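Local coordinates for protein beta-d-glucoside glucohydrolase (Hypocrea jecorina, PDB 3ZZ1) that probably hydrolyses terminal, non-reducing beta-D-glucosyl residues with release of beta-D-glucose, as a secreted family 3 glycoside hydrolase of cellulose breakdown, at residues His159-Glu164 / Asn205-Thr210. Residues are numbered along the deposited sequence; the frame is centred on the assembly and turned at random.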
# COMPACT_ATOMS: atom_id res chain seq x y z
N HIS A 159 4.44 -0.94 8.44
CA HIS A 159 4.85 -1.08 9.83
C HIS A 159 5.63 -2.38 9.97
O HIS A 159 5.18 -3.44 9.52
CB HIS A 159 3.61 -1.12 10.74
CG HIS A 159 2.65 0.01 10.51
ND1 HIS A 159 1.69 -0.01 9.53
CD2 HIS A 159 2.51 1.20 11.15
CE1 HIS A 159 1.00 1.11 9.56
NE2 HIS A 159 1.47 1.86 10.54
N TYR A 160 6.78 -2.30 10.62
CA TYR A 160 7.70 -3.44 10.73
C TYR A 160 7.59 -4.07 12.12
O TYR A 160 8.05 -3.49 13.10
CB TYR A 160 9.12 -2.95 10.44
CG TYR A 160 10.18 -4.03 10.37
CD1 TYR A 160 10.32 -4.83 9.23
CD2 TYR A 160 11.06 -4.23 11.43
CE1 TYR A 160 11.30 -5.82 9.17
CE2 TYR A 160 12.03 -5.21 11.38
CZ TYR A 160 12.15 -6.00 10.25
OH TYR A 160 13.12 -6.97 10.20
N ILE A 161 6.98 -5.25 12.24
CA ILE A 161 6.47 -6.07 11.13
C ILE A 161 5.36 -6.98 11.65
O ILE A 161 5.23 -7.17 12.87
CB ILE A 161 7.62 -6.91 10.49
CG1 ILE A 161 7.16 -7.62 9.21
CG2 ILE A 161 8.25 -7.88 11.52
CD1 ILE A 161 8.29 -7.97 8.29
N LEU A 162 4.55 -7.53 10.74
CA LEU A 162 3.53 -8.55 11.06
C LEU A 162 2.28 -8.00 11.77
O LEU A 162 1.60 -8.73 12.51
CB LEU A 162 4.13 -9.73 11.84
CG LEU A 162 5.38 -10.46 11.31
CD1 LEU A 162 5.87 -11.44 12.36
CD2 LEU A 162 5.12 -11.16 9.99
N ASN A 163 1.98 -6.73 11.51
CA ASN A 163 0.79 -6.06 12.04
C ASN A 163 -0.39 -6.30 11.09
O ASN A 163 -0.92 -5.36 10.49
CB ASN A 163 1.12 -4.56 12.18
CG ASN A 163 -0.00 -3.75 12.83
OD1 ASN A 163 0.06 -2.51 12.83
ND2 ASN A 163 -1.02 -4.42 13.38
N GLU A 164 -0.80 -7.56 10.99
CA GLU A 164 -1.76 -8.01 9.97
C GLU A 164 -3.25 -7.88 10.35
O GLU A 164 -4.13 -8.23 9.55
CB GLU A 164 -1.44 -9.45 9.53
CG GLU A 164 -0.11 -9.59 8.79
CD GLU A 164 -0.09 -8.89 7.44
OE1 GLU A 164 -1.12 -8.90 6.72
OE2 GLU A 164 0.96 -8.32 7.09
N ASN A 205 2.62 -4.58 17.55
CA ASN A 205 2.42 -5.98 17.94
C ASN A 205 3.68 -6.65 18.45
O ASN A 205 4.78 -6.11 18.33
CB ASN A 205 1.86 -6.78 16.76
CG ASN A 205 2.71 -6.65 15.51
OD1 ASN A 205 2.69 -5.61 14.86
ND2 ASN A 205 3.45 -7.71 15.18
N LYS A 206 3.49 -7.83 19.02
CA LYS A 206 4.60 -8.70 19.39
C LYS A 206 4.94 -9.61 18.22
O LYS A 206 4.09 -9.91 17.37
CB LYS A 206 4.27 -9.52 20.63
CG LYS A 206 4.14 -8.71 21.91
CD LYS A 206 3.88 -9.61 23.10
CE LYS A 206 4.11 -8.87 24.40
NZ LYS A 206 3.48 -9.57 25.56
N VAL A 207 6.20 -10.02 18.17
CA VAL A 207 6.70 -10.96 17.17
C VAL A 207 7.40 -12.06 17.96
O VAL A 207 8.42 -11.81 18.61
CB VAL A 207 7.69 -10.28 16.19
CG1 VAL A 207 8.35 -11.31 15.26
CG2 VAL A 207 6.99 -9.19 15.38
N ASN A 208 6.83 -13.27 17.93
CA ASN A 208 7.30 -14.37 18.78
C ASN A 208 7.41 -14.00 20.26
O ASN A 208 8.43 -14.28 20.91
CB ASN A 208 8.63 -14.94 18.26
CG ASN A 208 8.43 -16.07 17.27
OD1 ASN A 208 7.58 -16.00 16.38
ND2 ASN A 208 9.22 -17.13 17.42
N THR A 209 6.36 -13.36 20.77
CA THR A 209 6.23 -12.91 22.18
C THR A 209 7.00 -11.63 22.56
O THR A 209 6.86 -11.14 23.68
CB THR A 209 6.54 -14.02 23.23
OG1 THR A 209 7.96 -14.23 23.32
CG2 THR A 209 5.84 -15.34 22.89
N THR A 210 7.80 -11.09 21.64
CA THR A 210 8.56 -9.87 21.88
C THR A 210 7.99 -8.69 21.08
O THR A 210 7.89 -8.78 19.86
CB THR A 210 10.05 -10.05 21.50
OG1 THR A 210 10.59 -11.20 22.18
CG2 THR A 210 10.87 -8.82 21.87
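Asn205 reaches with its side-chain amide into the bend of Ile161-Asn163, the loop that follows strand 154-160. CG sits in the crowded position between its own backbone N and carbonyl carbon (chi1 54°), which carries the amide toward that loop. Asn205 ND2 donates to Ile161 O at 3.0 Å, nearly straight (166° at the hydrogen) and with the acceptor almost in the amide plane. Asn205 ND2 also donates to Lys206 O at 3.2 Å, this time from above the carbonyl plane. Leu162 O lies 3.4 Å from Asn205 ND2 but too badly angled to be a hydrogen bond; it is met by Ser174 OG and, weakly, by Glu164 N. On the other side of the amide, Asn205 OD1 is hydrogen-bonded to Ser203 OG and rests 3.3 Å from CB of Asn163, the central residue of an inverse gamma turn. The two asparagine amides are tilted by 33° and share no bond. Alongside this polar grip, Leu162 and Val207 cross at about a right angle, with Leu162 CD1 against both methyls of Val207 (CG1 3.8 Å, CG2 3.9 Å). Helix 178-194 packs on Ile161 and Leu162, and Thr218 of helix 216-226 touches Val207. The contact thus joins the loop after strand 154-160 to the chain after its parallel neighbour 199-202, where it enters the hairpin of 206-207 and 210-211, in the TIM-barrel-type N-terminal domain; a type I' turn closes the hairpin. A leucine in place of Asn205 would probably leave Ile161 O and Lys206 O without the amide donor and Ser203 OG without this acceptor. Two hydrogen bonds from ND2 and one to OD1 would hold the plane and rotation of the Asn205 amide in a buried setting.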